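Local coordinates for protein toll-like receptor 13 (Mus musculus, PDB 4Z0C) that recognises bacterial 23S rRNA through its leucine-rich-repeat ectodomain and signals via MYD88 and TRAF6 to activate NF-kappa-B and the inflammatory response, at residues A209-N214 / S257-R262; Q298-T303 / N325-L330; H569-L574 / Q600-L605. All coordinates share one frame; numbering follows the deposited sequence.

Contact 1: A209-N214 / S257-R262; sequences ASRNGN and SNWELR. With NAG (2-acetamido-2-deoxy-beta-D-glucopyranose), chain O.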
loop_
_atom_site.group_PDB
_atom_site.type_symbol
_atom_site.label_atom_id
_atom_site.label_comp_id
_atom_site.label_asym_id
_atom_site.label_seq_id
_atom_site.Cartn_x
_atom_site.Cartn_y
_atom_site.Cartn_z
ATOM N N ALA A 209 -1.143 -38.061 -23.014
ATOM C CA ALA A 209 0.216 -38.269 -23.495
ATOM C C ALA A 209 0.774 -36.919 -23.899
ATOM O O ALA A 209 1.680 -36.831 -24.720
ATOM C CB ALA A 209 0.243 -39.252 -24.676
ATOM N N SER A 210 0.246 -35.869 -23.278
ATOM C CA SER A 210 0.614 -34.495 -23.595
ATOM C C SER A 210 2.091 -34.161 -23.334
ATOM O O SER A 210 2.732 -34.772 -22.487
ATOM C CB SER A 210 -0.298 -33.533 -22.831
ATOM O OG SER A 210 0.412 -32.909 -21.787
ATOM N N ARG A 211 2.623 -33.212 -24.106
ATOM C CA ARG A 211 3.990 -32.696 -23.952
ATOM C C ARG A 211 5.071 -33.774 -23.968
ATOM O O ARG A 211 5.894 -33.834 -23.056
ATOM C CB ARG A 211 4.110 -31.872 -22.659
ATOM C CG ARG A 211 2.997 -30.838 -22.452
ATOM C CD ARG A 211 2.922 -30.405 -20.989
ATOM N NE ARG A 211 3.953 -29.419 -20.726
ATOM C CZ ARG A 211 5.102 -29.673 -20.108
ATOM N NH1 ARG A 211 5.375 -30.897 -19.663
ATOM N NH2 ARG A 211 5.980 -28.691 -19.936
ATOM N N ASN A 212 5.116 -34.585 -25.021
ATOM C CA ASN A 212 6.050 -35.715 -25.055
ATOM C C ASN A 212 7.277 -35.648 -25.965
ATOM O O ASN A 212 7.796 -36.684 -26.369
ATOM C CB ASN A 212 5.311 -37.045 -25.281
ATOM C CG ASN A 212 4.899 -37.716 -23.979
ATOM O OD1 ASN A 212 5.663 -38.486 -23.393
ATOM N ND2 ASN A 212 3.682 -37.443 -23.535
ATOM N N GLY A 213 7.757 -34.457 -26.289
ATOM C CA GLY A 213 9.042 -34.379 -26.962
ATOM C C GLY A 213 9.054 -33.968 -28.420
ATOM O O GLY A 213 8.030 -33.575 -28.984
ATOM N N ASN A 214 10.233 -34.066 -29.028
ATOM C CA ASN A 214 10.439 -33.598 -30.395
ATOM C C ASN A 214 10.032 -34.605 -31.472
ATOM O O ASN A 214 9.347 -34.256 -32.432
ATOM C CB ASN A 214 11.910 -33.215 -30.585
ATOM C CG ASN A 214 12.315 -32.006 -29.754
ATOM O OD1 ASN A 214 13.135 -32.121 -28.841
ATOM N ND2 ASN A 214 11.747 -30.846 -30.065
ATOM N N SER A 257 -3.976 -29.274 -28.922
ATOM C CA SER A 257 -3.192 -28.026 -28.921
ATOM C C SER A 257 -1.716 -28.222 -29.276
ATOM O O SER A 257 -1.133 -29.261 -28.996
ATOM C CB SER A 257 -3.281 -27.369 -27.541
ATOM O OG SER A 257 -4.632 -27.251 -27.107
ATOM N N ASN A 258 -1.099 -27.206 -29.862
ATOM C CA ASN A 258 0.341 -27.253 -30.111
ATOM C C ASN A 258 1.102 -27.080 -28.802
ATOM O O ASN A 258 0.532 -26.615 -27.816
ATOM C CB ASN A 258 0.754 -26.122 -31.053
ATOM C CG ASN A 258 0.230 -26.309 -32.448
ATOM O OD1 ASN A 258 0.029 -27.436 -32.902
ATOM N ND2 ASN A 258 -0.011 -25.197 -33.141
ATOM N N TRP A 259 2.399 -27.382 -28.809
ATOM C CA TRP A 259 3.241 -27.023 -27.676
ATOM C C TRP A 259 3.511 -25.519 -27.698
ATOM O O TRP A 259 3.297 -24.833 -26.696
ATOM C CB TRP A 259 4.568 -27.776 -27.693
ATOM C CG TRP A 259 5.312 -27.654 -26.395
ATOM C CD1 TRP A 259 5.428 -26.540 -25.610
ATOM C CD2 TRP A 259 5.994 -28.705 -25.699
ATOM N NE1 TRP A 259 6.159 -26.825 -24.485
ATOM C CE2 TRP A 259 6.519 -28.148 -24.512
ATOM C CE3 TRP A 259 6.225 -30.064 -25.969
ATOM C CZ2 TRP A 259 7.261 -28.902 -23.593
ATOM C CZ3 TRP A 259 6.965 -30.809 -25.058
ATOM C CH2 TRP A 259 7.474 -30.227 -23.885
ATOM N N GLU A 260 4.002 -25.037 -28.842
ATOM C CA GLU A 260 4.301 -23.622 -29.073
ATOM C C GLU A 260 3.627 -23.093 -30.340
ATOM O O GLU A 260 3.234 -23.859 -31.217
ATOM C CB GLU A 260 5.814 -23.390 -29.172
ATOM C CG GLU A 260 6.572 -23.596 -27.878
ATOM C CD GLU A 260 6.093 -22.670 -26.766
ATOM O OE1 GLU A 260 5.593 -21.564 -27.085
ATOM O OE2 GLU A 260 6.223 -23.048 -25.575
ATOM N N LEU A 261 3.492 -21.776 -30.410
ATOM C CA LEU A 261 2.858 -21.104 -31.530
ATOM C C LEU A 261 3.605 -21.394 -32.833
ATOM O O LEU A 261 2.984 -21.524 -33.896
ATOM C CB LEU A 261 2.789 -19.585 -31.259
ATOM C CG LEU A 261 2.051 -19.142 -29.984
ATOM C CD1 LEU A 261 2.110 -17.615 -29.759
ATOM C CD2 LEU A 261 0.611 -19.600 -30.004
ATOM N N ARG A 262 4.936 -21.490 -32.737
ATOM C CA ARG A 262 5.816 -21.797 -33.873
ATOM C C ARG A 262 5.315 -22.967 -34.705
ATOM O O ARG A 262 5.464 -22.974 -35.923
ATOM C CB ARG A 262 7.220 -22.169 -33.395
ATOM C CG ARG A 262 8.120 -21.028 -33.024
ATOM C CD ARG A 262 9.483 -21.559 -32.591
ATOM N NE ARG A 262 9.345 -22.585 -31.560
ATOM C CZ ARG A 262 9.253 -22.333 -30.254
ATOM N NH1 ARG A 262 9.124 -23.337 -29.389
ATOM N NH2 ARG A 262 9.286 -21.079 -29.810
HETATM C C1 NAG O . 1.074 -18.728 -37.301
HETATM C C2 NAG O . 2.461 -18.441 -36.768
HETATM C C3 NAG O . 3.242 -17.981 -37.985
HETATM C C4 NAG O . 3.215 -19.096 -39.052
HETATM C C5 NAG O . 1.868 -19.858 -39.137
HETATM C C6 NAG O . 2.010 -21.270 -39.698
HETATM C C7 NAG O . 3.168 -17.550 -34.610
HETATM C C8 NAG O . 2.824 -16.627 -33.487
HETATM N N2 NAG O . 2.391 -17.482 -35.681
HETATM O O3 NAG O . 4.552 -17.642 -37.587
HETATM O O4 NAG O . 3.513 -18.532 -40.319
HETATM O O5 NAG O . 1.194 -19.990 -37.894
HETATM O O6 NAG O . 0.742 -21.889 -39.669
HETATM O O7 NAG O . 4.132 -18.298 -34.513
#
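With CG turned anti to the backbone N (chi1 -167°), Trp259 sends its indole across to Arg211, whose chain bends at chi3 (80°) and so lays its guanidinium beside the ring. The two side chains cross at about a right angle. Arg211 CB sits over one face of the six-membered ring, toward its rim, making a CH-pi contact 4.2 Å from the Trp259 centroid. Further out, Trp259 CZ2 lies over a face of the guanidinium, 3.9 Å from Arg211 NH2, but the two planes are 43° apart, so this is no flat stack. The ring also rests on backbone: Trp259 CZ3 is 3.7 Å from Arg211 C, and Gly213 N meets the ring edge in plane, 3.9 Å from CZ3. No hydrogen bond crosses here. Protein-linked sugars flank both loops, touching Arg211 and Leu261. The loops belong to LRR 8 and LRR 10 of this leucine-rich-repeat solenoid, so Trp259 spans the repeat between them, whose Ser234 bonds to the Arg211 backbone and Gly235 to that of Ser257. Segment 209-214 follows strand 206-208, and segment 257-262 follows strand 253-255 and precedes helix 268-275, with strand 230-232 lying between those two strands.

Contact 2: Q298-T303 / N325-L330; sequences QLAKCT and NALPSL. With NAG (2-acetamido-2-deoxy-beta-D-glucopyranose), chain G.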
loop_
_atom_site.group_PDB
_atom_site.type_symbol
_atom_site.label_atom_id
_atom_site.label_comp_id
_atom_site.label_asym_id
_atom_site.label_seq_id
_atom_site.Cartn_x
_atom_site.Cartn_y
_atom_site.Cartn_z
ATOM N N GLN A 298 -14.343 -24.501 -41.024
ATOM C CA GLN A 298 -14.239 -25.885 -41.449
ATOM C C GLN A 298 -14.579 -26.826 -40.300
ATOM O O GLN A 298 -15.398 -27.735 -40.458
ATOM C CB GLN A 298 -12.835 -26.181 -41.972
ATOM C CG GLN A 298 -12.347 -25.189 -43.012
ATOM C CD GLN A 298 -11.031 -25.608 -43.630
ATOM O OE1 GLN A 298 -10.044 -24.870 -43.580
ATOM N NE2 GLN A 298 -11.009 -26.801 -44.228
ATOM N N LEU A 299 -13.980 -26.564 -39.139
ATOM C CA LEU A 299 -14.214 -27.335 -37.929
ATOM C C LEU A 299 -15.703 -27.419 -37.625
ATOM O O LEU A 299 -16.216 -28.493 -37.335
ATOM C CB LEU A 299 -13.470 -26.688 -36.761
ATOM C CG LEU A 299 -13.549 -27.341 -35.381
ATOM C CD1 LEU A 299 -13.137 -28.808 -35.431
ATOM C CD2 LEU A 299 -12.665 -26.578 -34.400
ATOM N N ALA A 300 -16.399 -26.293 -37.743
ATOM C CA ALA A 300 -17.841 -26.236 -37.496
ATOM C C ALA A 300 -18.669 -27.235 -38.319
ATOM O O ALA A 300 -19.773 -27.607 -37.922
ATOM C CB ALA A 300 -18.346 -24.828 -37.729
ATOM N N LYS A 301 -18.141 -27.649 -39.469
ATOM C CA LYS A 301 -18.813 -28.620 -40.335
ATOM C C LYS A 301 -18.562 -30.069 -39.903
ATOM O O LYS A 301 -19.466 -30.899 -39.919
ATOM C CB LYS A 301 -18.376 -28.410 -41.790
ATOM C CG LYS A 301 -19.060 -27.237 -42.458
ATOM C CD LYS A 301 -18.088 -26.375 -43.247
ATOM C CE LYS A 301 -17.762 -26.947 -44.609
ATOM N NZ LYS A 301 -17.182 -25.876 -45.480
ATOM N N CYS A 302 -17.334 -30.342 -39.474
ATOM C CA CYS A 302 -16.902 -31.678 -39.087
ATOM C C CYS A 302 -17.455 -32.158 -37.767
ATOM O O CYS A 302 -17.173 -33.280 -37.352
ATOM C CB CYS A 302 -15.380 -31.708 -38.964
ATOM S SG CYS A 302 -14.521 -31.677 -40.535
ATOM N N THR A 303 -18.203 -31.317 -37.069
ATOM C CA THR A 303 -18.379 -31.607 -35.656
ATOM C C THR A 303 -19.639 -31.024 -35.008
ATOM O O THR A 303 -20.289 -30.160 -35.574
ATOM C CB THR A 303 -17.105 -31.185 -34.913
ATOM O OG1 THR A 303 -16.964 -31.996 -33.742
ATOM C CG2 THR A 303 -17.140 -29.692 -34.570
ATOM N N ASN A 325 -21.240 -19.766 -36.755
ATOM C CA ASN A 325 -22.654 -19.998 -37.050
ATOM C C ASN A 325 -23.040 -21.436 -37.402
ATOM O O ASN A 325 -24.200 -21.825 -37.247
ATOM C CB ASN A 325 -23.202 -18.977 -38.047
ATOM C CG ASN A 325 -23.328 -17.586 -37.433
ATOM O OD1 ASN A 325 -23.343 -17.435 -36.205
ATOM N ND2 ASN A 325 -23.419 -16.565 -38.280
ATOM N N ALA A 326 -22.077 -22.227 -37.864
ATOM C CA ALA A 326 -22.341 -23.639 -38.119
ATOM C C ALA A 326 -22.122 -24.463 -36.845
ATOM O O ALA A 326 -22.091 -25.695 -36.876
ATOM C CB ALA A 326 -21.477 -24.155 -39.259
ATOM N N LEU A 327 -21.974 -23.776 -35.718
ATOM C CA LEU A 327 -21.810 -24.448 -34.435
ATOM C C LEU A 327 -22.871 -24.080 -33.393
ATOM O O LEU A 327 -22.536 -23.767 -32.258
ATOM C CB LEU A 327 -20.408 -24.183 -33.880
ATOM C CG LEU A 327 -19.386 -25.287 -34.152
ATOM C CD1 LEU A 327 -17.964 -24.861 -33.853
ATOM C CD2 LEU A 327 -19.738 -26.526 -33.321
ATOM N N PRO A 328 -24.165 -24.150 -33.763
ATOM C CA PRO A 328 -25.191 -23.686 -32.818
ATOM C C PRO A 328 -25.299 -24.541 -31.549
ATOM O O PRO A 328 -26.038 -24.178 -30.634
ATOM C CB PRO A 328 -26.483 -23.808 -33.634
ATOM C CG PRO A 328 -26.213 -24.927 -34.581
ATOM C CD PRO A 328 -24.765 -24.791 -34.954
ATOM N N SER A 329 -24.591 -25.666 -31.498
ATOM C CA SER A 329 -24.642 -26.538 -30.330
ATOM C C SER A 329 -23.812 -26.002 -29.156
ATOM O O SER A 329 -23.997 -26.445 -28.020
ATOM C CB SER A 329 -24.168 -27.941 -30.677
ATOM O OG SER A 329 -22.865 -27.910 -31.232
ATOM N N LEU A 330 -22.895 -25.074 -29.439
ATOM C CA LEU A 330 -21.971 -24.539 -28.423
ATOM C C LEU A 330 -22.623 -24.042 -27.141
ATOM O O LEU A 330 -23.521 -23.190 -27.171
ATOM C CB LEU A 330 -21.098 -23.420 -28.994
ATOM C CG LEU A 330 -19.855 -23.873 -29.753
ATOM C CD1 LEU A 330 -19.159 -22.665 -30.359
ATOM C CD2 LEU A 330 -18.916 -24.624 -28.815
HETATM C C1 NAG G . -30.093 -25.955 -27.227
HETATM C C2 NAG G . -30.082 -27.165 -28.180
HETATM C C3 NAG G . -31.364 -27.999 -28.038
HETATM C C4 NAG G . -31.696 -28.275 -26.568
HETATM C C5 NAG G . -31.651 -26.986 -25.734
HETATM C C6 NAG G . -32.013 -27.141 -24.235
HETATM C C7 NAG G . -28.875 -27.230 -30.331
HETATM C C8 NAG G . -28.637 -26.560 -31.645
HETATM N N2 NAG G . -29.868 -26.755 -29.567
HETATM O O3 NAG G . -31.246 -29.225 -28.732
HETATM O O4 NAG G . -32.972 -28.879 -26.497
HETATM O O5 NAG G . -30.388 -26.372 -25.901
HETATM O O6 NAG G . -31.133 -27.915 -23.428
HETATM O O7 NAG G . -28.161 -28.180 -30.025
#
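Successive turns of the leucine-rich-repeat solenoid pack against each other here: the last part of helix 293-302, in LRR 11, meets the loop that leads from LRR 12 into LRR 13. Ala300 is the helix residue that does most of the touching. Its CB points at the loop and comes to 3.5 Å from Ala326 CB, a methyl-to-methyl meeting that lets the backbones approach to 5.2 Å between the CA atoms of Ala300 and Ala326. The same Ala300 methyl packs against the branch point of the next residue, with CB 3.8 Å from Leu327 CG, and Leu327 CD1 lies alongside it at 3.9 Å. The other methyl of Leu327 faces Thr303, whose CG2 is 4.3 Å from CD2. Leu327 thus touches both Ala300 and Thr303; it also reaches Leu308 of strand 307-309, as Leu299 does from the helix. No hydrogen bond joins the segments: Ala300 O and Ala326 O, 3.2 Å apart, are both acceptors, and the methyls carry the contact. The disulfide from Cys302 to Cys272 ties the helix to its predecessor, and Ser329 OG bonds to Leu305 O. From Leu327 to Leu330 the chain makes a type I beta turn, closed by Leu330 N bonding to Leu327 O at 3.1 Å, where a glycan acetamide methyl, C8, approaches Pro328 O at 3.7 Å.

Contact 3: H569-L574 / Q600-L605; sequences HQFDPL and QNLKRL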
loop_
_atom_site.group_PDB
_atom_site.type_symbol
_atom_site.label_atom_id
_atom_site.label_comp_id
_atom_site.label_asym_id
_atom_site.label_seq_id
_atom_site.Cartn_x
_atom_site.Cartn_y
_atom_site.Cartn_z
ATOM N N HIS A 569 -15.492 2.310 25.165
ATOM C CA HIS A 569 -16.292 1.085 25.201
ATOM C C HIS A 569 -16.841 0.728 23.822
ATOM O O HIS A 569 -18.027 0.422 23.653
ATOM C CB HIS A 569 -17.390 1.192 26.252
ATOM C CG HIS A 569 -16.883 1.027 27.653
ATOM N ND1 HIS A 569 -17.392 1.731 28.723
ATOM C CD2 HIS A 569 -15.892 0.247 28.151
ATOM C CE1 HIS A 569 -16.746 1.382 29.824
ATOM N NE2 HIS A 569 -15.828 0.487 29.503
ATOM N N GLN A 570 -15.931 0.743 22.851
ATOM C CA GLN A 570 -16.242 0.553 21.435
ATOM C C GLN A 570 -16.887 -0.786 21.088
ATOM O O GLN A 570 -17.640 -0.862 20.125
ATOM C CB GLN A 570 -14.980 0.759 20.594
ATOM C CG GLN A 570 -14.652 2.226 20.332
ATOM C CD GLN A 570 -13.681 2.860 21.328
ATOM O OE1 GLN A 570 -13.409 2.329 22.412
ATOM N NE2 GLN A 570 -13.146 4.021 20.948
ATOM N N PHE A 571 -16.598 -1.834 21.862
ATOM C CA PHE A 571 -17.139 -3.160 21.565
ATOM C C PHE A 571 -18.509 -3.429 22.190
ATOM O O PHE A 571 -19.084 -4.486 21.971
ATOM C CB PHE A 571 -16.150 -4.270 21.952
ATOM C CG PHE A 571 -14.905 -4.283 21.111
ATOM C CD1 PHE A 571 -14.880 -3.636 19.874
ATOM C CD2 PHE A 571 -13.759 -4.918 21.554
ATOM C CE1 PHE A 571 -13.728 -3.629 19.104
ATOM C CE2 PHE A 571 -12.603 -4.913 20.790
ATOM C CZ PHE A 571 -12.585 -4.269 19.568
ATOM N N ASP A 572 -19.046 -2.467 22.932
ATOM C CA ASP A 572 -20.335 -2.668 23.601
ATOM C C ASP A 572 -21.505 -3.087 22.717
ATOM O O ASP A 572 -22.356 -3.861 23.163
ATOM C CB ASP A 572 -20.718 -1.458 24.451
ATOM C CG ASP A 572 -20.086 -1.486 25.838
ATOM O OD1 ASP A 572 -19.148 -2.288 26.061
ATOM O OD2 ASP A 572 -20.520 -0.681 26.699
ATOM N N PRO A 573 -21.566 -2.585 21.467
ATOM C CA PRO A 573 -22.669 -3.036 20.607
ATOM C C PRO A 573 -22.503 -4.460 20.087
ATOM O O PRO A 573 -23.497 -5.036 19.652
ATOM C CB PRO A 573 -22.623 -2.048 19.428
ATOM C CG PRO A 573 -21.891 -0.848 19.955
ATOM C CD PRO A 573 -20.883 -1.405 20.891
ATOM N N LEU A 574 -21.290 -5.007 20.139
ATOM C CA LEU A 574 -20.980 -6.290 19.502
ATOM C C LEU A 574 -21.373 -7.529 20.311
ATOM O O LEU A 574 -20.526 -8.372 20.614
ATOM C CB LEU A 574 -19.489 -6.361 19.166
ATOM C CG LEU A 574 -18.899 -5.220 18.333
ATOM C CD1 LEU A 574 -17.453 -5.545 17.978
ATOM C CD2 LEU A 574 -19.730 -4.954 17.066
ATOM N N GLN A 600 -15.989 -6.439 28.236
ATOM C CA GLN A 600 -17.052 -6.796 29.180
ATOM C C GLN A 600 -18.316 -7.383 28.576
ATOM O O GLN A 600 -18.952 -8.240 29.177
ATOM C CB GLN A 600 -17.431 -5.603 30.034
ATOM C CG GLN A 600 -16.576 -5.455 31.259
ATOM C CD GLN A 600 -17.121 -4.407 32.195
ATOM O OE1 GLN A 600 -17.711 -3.409 31.757
ATOM N NE2 GLN A 600 -16.954 -4.635 33.491
ATOM N N ASN A 601 -18.698 -6.926 27.397
ATOM C CA ASN A 601 -19.950 -7.401 26.827
ATOM C C ASN A 601 -19.805 -8.593 25.883
ATOM O O ASN A 601 -20.796 -9.144 25.398
ATOM C CB ASN A 601 -20.684 -6.256 26.151
ATOM C CG ASN A 601 -21.640 -5.583 27.082
ATOM O OD1 ASN A 601 -21.231 -4.838 27.967
ATOM N ND2 ASN A 601 -22.924 -5.863 26.918
ATOM N N LEU A 602 -18.565 -8.979 25.627
ATOM C CA LEU A 602 -18.290 -9.997 24.642
ATOM C C LEU A 602 -18.442 -11.367 25.283
ATOM O O LEU A 602 -17.489 -12.143 25.378
ATOM C CB LEU A 602 -16.905 -9.804 24.020
ATOM C CG LEU A 602 -16.595 -8.443 23.384
ATOM C CD1 LEU A 602 -15.243 -8.481 22.669
ATOM C CD2 LEU A 602 -17.709 -8.001 22.429
ATOM N N LYS A 603 -19.656 -11.636 25.748
ATOM C CA LYS A 603 -19.945 -12.852 26.482
ATOM C C LYS A 603 -20.079 -14.060 25.559
ATOM O O LYS A 603 -20.050 -15.196 26.035
ATOM C CB LYS A 603 -21.201 -12.672 27.332
ATOM C CG LYS A 603 -20.933 -11.911 28.616
ATOM C CD LYS A 603 -22.006 -10.892 28.879
ATOM C CE LYS A 603 -21.640 -9.995 30.041
ATOM N NZ LYS A 603 -22.622 -8.877 30.159
ATOM N N ARG A 604 -20.170 -13.818 24.250
ATOM C CA ARG A 604 -20.214 -14.913 23.277
ATOM C C ARG A 604 -18.905 -15.090 22.511
ATOM O O ARG A 604 -18.869 -15.835 21.549
ATOM C CB ARG A 604 -21.329 -14.733 22.247
ATOM C CG ARG A 604 -22.658 -15.351 22.587
ATOM C CD ARG A 604 -23.713 -14.743 21.686
ATOM N NE ARG A 604 -25.071 -14.871 22.205
ATOM C CZ ARG A 604 -25.554 -14.140 23.207
ATOM N NH1 ARG A 604 -24.793 -13.226 23.796
ATOM N NH2 ARG A 604 -26.802 -14.321 23.616
ATOM N N LEU A 605 -17.839 -14.405 22.911
ATOM C CA LEU A 605 -16.586 -14.529 22.181
ATOM C C LEU A 605 -15.998 -15.941 22.304
ATOM O O LEU A 605 -15.822 -16.454 23.404
ATOM C CB LEU A 605 -15.569 -13.475 22.637
ATOM C CG LEU A 605 -14.346 -13.268 21.719
ATOM C CD1 LEU A 605 -14.722 -12.619 20.406
ATOM C CD2 LEU A 605 -13.248 -12.466 22.400
HETATM O O HOH W 1 -17.722 -4.972 25.434
#
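Leu602 reaches from one coil of the leucine-rich-repeat solenoid into the preceding one, its two methyls dividing the work against Phe571 and Leu574. Its CG stands anti to the carbonyl carbon (chi1 -55°) and chi2 is extended (-173°), which carries the branched end across to the 569-574 loop. Leu602 CD1 meets the Phe571 ring obliquely, 4.0 Å from Phe571 CD2. The other methyl, Leu602 CD2, packs on Leu574 CB at 4.1 Å and reaches the loop backbone too, lying 3.4 Å from Leu574 O. Phe571 and Leu574 have their CG in the same position as Leu602, beside the backbone N. Segment 569-574 leads into strand 579-581 and segment 600-605 into strand 607-609, so consecutive coils are joined; Leu556, touched by Phe571 and Leu574, and Leu580, touched by Phe571, extend the apolar core. Beside this apolar group, the side chains of Asp572 and Asn601 cross at about a right angle, carboxylate and amide planes 48° apart, with their OD1 atoms 3.8 Å from one another. A water lies between the loops, 3.1 Å from Asp572 OD1, and accepts from Asn601 N at 2.9 Å.

How the contacts relate
All three contacts join coils of one leucine-rich-repeat ectodomain, and they follow one another along the chain without overlap: contact 1 closes before contact 2 opens, and contact 2 before contact 3. Contacts 1 and 2 lie on the same side of the chain's centre, with their own centres about 25 Å apart and nearest atoms about 11 Å apart. Contact 3 is on the opposite side, its centre about 61 Å from that of contact 1 and about 63 Å from that of contact 2. Parallel strands stack coil after coil along the curved solenoid, so each contact ties nearby coils locally. Contact 3 comes nearest the bound nucleic acid, about 8 Å between nearest atoms, against about 12 Å and about 26 Å for contacts 1 and 2.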